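Long-range contact in beta-agarase AgaA (Microbulbifer thermotolerans, PDB 3WZ1), which cleaves internal beta-1,4-galactosidic linkages of agarose, releasing mainly neoagarotetraose, and is represented here by its family 16 glycoside hydrolase catalytic domain: residues S138-L152 / S172-D184. Numbering follows the deposited sequence.
Sequences SDRPGQEWYAERLHL and SWYADGKGTKWRD
L150 and Y174 face each other as an antiparallel hydrogen-bonded pair, L150 N to Y174 O and Y174 N to L150 O both 2.8 Å, and H151 with W173 forms the neighbouring non-hydrogen-bonded pair. That pairing puts H151 CB over the six-membered ring of W173 in a CH-pi contact; with CG anti to the backbone N (chi1 -173°), the imidazole then lies in an offset stack on the indole, planes 26° apart, H151 CD2 3.4 Å from W173 CE2. W145 CZ3 lies over the opposite face of W173 toward its rim, W145 CH2 touches W173 CB at 3.6 Å, and the two indoles are oblique to each other. Y146 directs an edge toward the W173 indole at 78°. A broad tryptophan suits this place because it can serve three rings at once.

In one of its two modelled conformers, R149 layers its guanidinium between the W145 indole and the methyl of A175. On the opposite side of the sheet, L150 CG sits almost squarely above the five-membered ring of W182, 3.6 Å from the centroid; the branched leucine also lays both methyls on the indole. W182 NE1 reaches back to E148 O in a weak bond, and K181 NZ forms a salt bridge with E148 OE2 at 3.0 Å, the two chains running alongside each other. Farther along, R183 NH1, bonded to G137 O, lies against A147 CB, a small side chain that permits close approach, and D139 CB covers one guanidinium face.

H151 ND1 is hydrogen-bonded to E134, the predicted proton donor, and a water joins H151 NE2 to S172 OG; stack, bond and water probably together fix the imidazole's rotation. H151 thus links the aromatic cluster to what is probably the active-site cleft of the GH16 beta-jelly roll.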
# COMPACT_ATOMS: atom_id res chain seq x y z
N SER A 138 -1.62 -13.15 -8.07
CA SER A 138 -2.14 -14.12 -9.05
C SER A 138 -1.54 -15.51 -8.97
O SER A 138 -0.32 -15.65 -9.01
CB SER A 138 -1.90 -13.62 -10.46
OG SER A 138 -2.50 -14.52 -11.36
N ASP A 139 -2.42 -16.51 -8.96
CA ASP A 139 -2.03 -17.92 -9.06
C ASP A 139 -2.01 -18.41 -10.52
O ASP A 139 -1.95 -19.62 -10.75
CB ASP A 139 -2.94 -18.79 -8.17
CG ASP A 139 -4.41 -18.86 -8.64
OD1 ASP A 139 -4.74 -18.27 -9.69
OD2 ASP A 139 -5.23 -19.49 -7.92
N ARG A 140 -2.05 -17.50 -11.50
CA ARG A 140 -1.99 -17.92 -12.91
C ARG A 140 -0.74 -18.74 -13.16
O ARG A 140 0.34 -18.40 -12.68
CB ARG A 140 -1.90 -16.73 -13.85
CG ARG A 140 -3.21 -16.03 -14.14
CD ARG A 140 -2.97 -14.97 -15.18
NE ARG A 140 -4.11 -14.09 -15.40
CZ ARG A 140 -4.13 -13.10 -16.27
NH1 ARG A 140 -3.09 -12.84 -17.05
NH2 ARG A 140 -5.22 -12.35 -16.37
N PRO A 141 -0.86 -19.80 -13.96
CA PRO A 141 0.39 -20.42 -14.42
C PRO A 141 1.29 -19.42 -15.15
O PRO A 141 0.82 -18.68 -16.01
CB PRO A 141 -0.09 -21.53 -15.37
CG PRO A 141 -1.50 -21.80 -15.00
CD PRO A 141 -2.05 -20.48 -14.49
N GLY A 142 2.58 -19.39 -14.83
CA GLY A 142 3.50 -18.42 -15.40
C GLY A 142 3.66 -17.13 -14.61
O GLY A 142 4.40 -16.23 -15.04
N GLN A 143 2.90 -17.03 -13.51
CA GLN A 143 3.01 -15.89 -12.57
C GLN A 143 3.54 -16.30 -11.21
O GLN A 143 3.52 -15.48 -10.27
CB GLN A 143 1.65 -15.20 -12.37
CG GLN A 143 1.14 -14.50 -13.61
CD GLN A 143 2.10 -13.45 -14.11
OE1 GLN A 143 2.45 -12.52 -13.39
NE2 GLN A 143 2.55 -13.60 -15.35
N GLU A 144 4.05 -17.52 -11.09
CA GLU A 144 4.47 -18.03 -9.80
C GLU A 144 5.58 -17.16 -9.16
O GLU A 144 5.58 -16.99 -7.95
CB GLU A 144 4.94 -19.48 -9.95
CG GLU A 144 3.80 -20.43 -10.35
CD GLU A 144 3.59 -20.59 -11.85
OE1 GLU A 144 4.25 -19.93 -12.71
OE2 GLU A 144 2.76 -21.44 -12.22
N TRP A 145 6.47 -16.62 -9.97
CA TRP A 145 7.56 -15.79 -9.43
C TRP A 145 6.97 -14.59 -8.68
O TRP A 145 7.36 -14.29 -7.55
CB TRP A 145 8.50 -15.29 -10.53
CG TRP A 145 9.72 -14.62 -9.99
CD1 TRP A 145 10.90 -15.23 -9.63
CD2 TRP A 145 9.90 -13.22 -9.71
NE1 TRP A 145 11.78 -14.32 -9.17
CE2 TRP A 145 11.21 -13.07 -9.20
CE3 TRP A 145 9.10 -12.08 -9.85
CZ2 TRP A 145 11.72 -11.84 -8.82
CZ3 TRP A 145 9.63 -10.86 -9.48
CH2 TRP A 145 10.92 -10.75 -8.98
N TYR A 146 6.00 -13.92 -9.31
CA TYR A 146 5.40 -12.75 -8.67
C TYR A 146 4.59 -13.09 -7.43
O TYR A 146 4.55 -12.34 -6.45
CB TYR A 146 4.55 -11.96 -9.67
CG TYR A 146 5.40 -11.22 -10.69
CD1 TYR A 146 6.01 -10.02 -10.35
CD2 TYR A 146 5.65 -11.73 -11.96
CE1 TYR A 146 6.84 -9.34 -11.24
CE2 TYR A 146 6.46 -11.05 -12.85
CZ TYR A 146 7.04 -9.85 -12.50
OH TYR A 146 7.85 -9.17 -13.39
N ALA A 147 3.94 -14.25 -7.44
CA ALA A 147 3.13 -14.68 -6.31
C ALA A 147 3.95 -14.94 -5.04
O ALA A 147 3.41 -14.93 -3.94
CB ALA A 147 2.34 -15.92 -6.69
N GLU A 148 5.25 -15.16 -5.21
CA GLU A 148 6.15 -15.35 -4.07
C GLU A 148 6.91 -14.09 -3.67
O GLU A 148 7.80 -14.17 -2.80
CB GLU A 148 7.11 -16.51 -4.35
CG GLU A 148 6.36 -17.83 -4.40
CD GLU A 148 7.18 -19.03 -4.79
OE1 GLU A 148 8.41 -18.94 -4.89
OE2 GLU A 148 6.55 -20.09 -5.00
N ARG A 149 6.53 -12.93 -4.21
CA ARG A 149 7.32 -11.70 -4.02
C ARG A 149 6.45 -10.55 -3.46
O ARG A 149 5.28 -10.42 -3.81
CB ARG A 149 7.95 -11.30 -5.37
CG ARG A 149 8.73 -12.42 -6.09
CD ARG A 149 10.20 -12.24 -5.90
NE ARG A 149 11.16 -13.37 -5.91
CZ ARG A 149 11.00 -14.69 -6.14
NH1 ARG A 149 9.86 -15.30 -6.47
NH2 ARG A 149 12.08 -15.43 -6.02
N LEU A 150 7.06 -9.71 -2.63
CA LEU A 150 6.49 -8.39 -2.23
C LEU A 150 7.41 -7.33 -2.83
O LEU A 150 8.63 -7.41 -2.69
CB LEU A 150 6.47 -8.25 -0.72
CG LEU A 150 5.59 -9.24 0.04
CD1 LEU A 150 5.86 -9.17 1.55
CD2 LEU A 150 4.10 -9.02 -0.27
N HIS A 151 6.86 -6.35 -3.53
CA HIS A 151 7.66 -5.30 -4.11
C HIS A 151 7.86 -4.24 -3.03
O HIS A 151 6.89 -3.59 -2.60
CB HIS A 151 6.98 -4.71 -5.34
CG HIS A 151 7.83 -3.74 -6.09
ND1 HIS A 151 7.33 -2.57 -6.61
CD2 HIS A 151 9.14 -3.77 -6.41
CE1 HIS A 151 8.30 -1.91 -7.21
NE2 HIS A 151 9.40 -2.64 -7.13
N LEU A 152 9.11 -4.06 -2.61
CA LEU A 152 9.45 -3.09 -1.55
C LEU A 152 10.11 -1.92 -2.21
O LEU A 152 11.22 -2.05 -2.70
CB LEU A 152 10.41 -3.72 -0.54
CG LEU A 152 9.96 -5.05 0.06
CD1 LEU A 152 11.03 -5.56 1.02
CD2 LEU A 152 8.62 -4.94 0.76
N SER A 172 14.71 -5.41 -4.12
CA SER A 172 13.43 -4.69 -4.11
C SER A 172 12.23 -5.61 -4.37
O SER A 172 11.07 -5.17 -4.22
CB SER A 172 13.45 -3.54 -5.11
OG SER A 172 13.50 -4.02 -6.45
N TRP A 173 12.47 -6.86 -4.76
CA TRP A 173 11.42 -7.87 -4.82
C TRP A 173 11.73 -8.96 -3.81
O TRP A 173 12.64 -9.79 -4.00
CB TRP A 173 11.29 -8.45 -6.23
CG TRP A 173 10.86 -7.48 -7.25
CD1 TRP A 173 11.66 -6.63 -7.97
CD2 TRP A 173 9.53 -7.26 -7.71
NE1 TRP A 173 10.91 -5.89 -8.83
CE2 TRP A 173 9.60 -6.25 -8.70
CE3 TRP A 173 8.28 -7.80 -7.38
CZ2 TRP A 173 8.47 -5.78 -9.36
CZ3 TRP A 173 7.16 -7.33 -8.05
CH2 TRP A 173 7.27 -6.34 -9.03
N TYR A 174 11.01 -8.94 -2.69
CA TYR A 174 11.33 -9.77 -1.54
C TYR A 174 10.57 -11.09 -1.54
O TYR A 174 9.33 -11.11 -1.64
CB TYR A 174 11.01 -9.00 -0.24
CG TYR A 174 11.14 -9.89 0.99
CD1 TYR A 174 12.39 -10.14 1.54
CD2 TYR A 174 10.04 -10.52 1.54
CE1 TYR A 174 12.53 -10.98 2.62
CE2 TYR A 174 10.17 -11.37 2.63
CZ TYR A 174 11.44 -11.60 3.15
OH TYR A 174 11.58 -12.43 4.23
N ALA A 175 11.31 -12.20 -1.40
CA ALA A 175 10.74 -13.52 -1.15
C ALA A 175 11.37 -14.05 0.15
O ALA A 175 12.52 -13.71 0.44
CB ALA A 175 11.06 -14.47 -2.30
N ASP A 176 10.66 -14.90 0.88
CA ASP A 176 11.16 -15.38 2.18
C ASP A 176 12.08 -16.58 2.09
O ASP A 176 12.66 -16.99 3.11
CB ASP A 176 10.02 -15.60 3.19
CG ASP A 176 9.13 -16.81 2.88
OD1 ASP A 176 9.24 -17.45 1.81
OD2 ASP A 176 8.26 -17.10 3.73
N GLY A 177 12.23 -17.15 0.90
CA GLY A 177 13.06 -18.34 0.71
C GLY A 177 12.39 -19.64 1.11
O GLY A 177 13.01 -20.71 1.00
N LYS A 178 11.15 -19.57 1.57
CA LYS A 178 10.39 -20.74 1.99
C LYS A 178 9.28 -21.08 0.99
O LYS A 178 8.54 -22.04 1.19
CB LYS A 178 9.81 -20.51 3.38
CG LYS A 178 10.88 -20.15 4.40
CD LYS A 178 10.32 -19.88 5.78
CE LYS A 178 11.46 -19.72 6.77
NZ LYS A 178 11.02 -19.01 8.00
N GLY A 179 9.18 -20.31 -0.10
CA GLY A 179 8.14 -20.52 -1.11
C GLY A 179 6.76 -19.95 -0.76
O GLY A 179 5.78 -20.31 -1.38
N THR A 180 6.70 -19.08 0.25
CA THR A 180 5.46 -18.49 0.72
C THR A 180 4.82 -17.69 -0.41
O THR A 180 5.48 -16.86 -1.02
CB THR A 180 5.71 -17.55 1.91
OG1 THR A 180 6.18 -18.34 3.02
CG2 THR A 180 4.45 -16.84 2.33
N LYS A 181 3.56 -17.96 -0.66
CA LYS A 181 2.76 -17.18 -1.59
C LYS A 181 1.95 -16.25 -0.72
O LYS A 181 1.06 -16.67 0.02
CB LYS A 181 1.89 -18.08 -2.44
CG LYS A 181 2.71 -18.97 -3.37
CD LYS A 181 1.97 -20.25 -3.68
CE LYS A 181 2.70 -21.07 -4.73
NZ LYS A 181 4.03 -21.47 -4.24
N TRP A 182 2.29 -14.96 -0.79
CA TRP A 182 1.76 -13.98 0.14
C TRP A 182 0.23 -13.91 0.11
O TRP A 182 -0.39 -13.71 1.14
CB TRP A 182 2.40 -12.60 -0.13
CG TRP A 182 3.90 -12.69 -0.08
CD1 TRP A 182 4.75 -12.77 -1.12
CD2 TRP A 182 4.71 -12.82 1.10
NE1 TRP A 182 6.04 -12.91 -0.69
CE2 TRP A 182 6.05 -12.95 0.68
CE3 TRP A 182 4.43 -12.84 2.47
CZ2 TRP A 182 7.11 -13.09 1.58
CZ3 TRP A 182 5.47 -12.96 3.36
CH2 TRP A 182 6.80 -13.11 2.91
N ARG A 183 -0.36 -14.13 -1.07
CA ARG A 183 -1.82 -14.14 -1.21
C ARG A 183 -2.56 -15.18 -0.35
O ARG A 183 -3.78 -15.06 -0.12
CB ARG A 183 -2.23 -14.36 -2.68
CG ARG A 183 -1.73 -15.72 -3.19
CD ARG A 183 -2.67 -16.44 -4.12
NE ARG A 183 -2.12 -17.79 -4.31
CZ ARG A 183 -1.19 -18.14 -5.20
NH1 ARG A 183 -0.65 -17.28 -6.03
NH2 ARG A 183 -0.80 -19.42 -5.25
N ASP A 184 -1.86 -16.20 0.14
CA ASP A 184 -2.53 -17.29 0.84
C ASP A 184 -2.94 -17.01 2.28
O ASP A 184 -3.66 -17.82 2.87
CB ASP A 184 -1.65 -18.54 0.83
CG ASP A 184 -1.57 -19.20 -0.53
OD1 ASP A 184 -2.40 -18.90 -1.40
OD2 ASP A 184 -0.66 -20.04 -0.72
O HOH W 1 1.12 -13.72 -3.46
O HOH W 2 8.22 -15.88 -0.73
O HOH W 3 11.99 -2.28 -8.03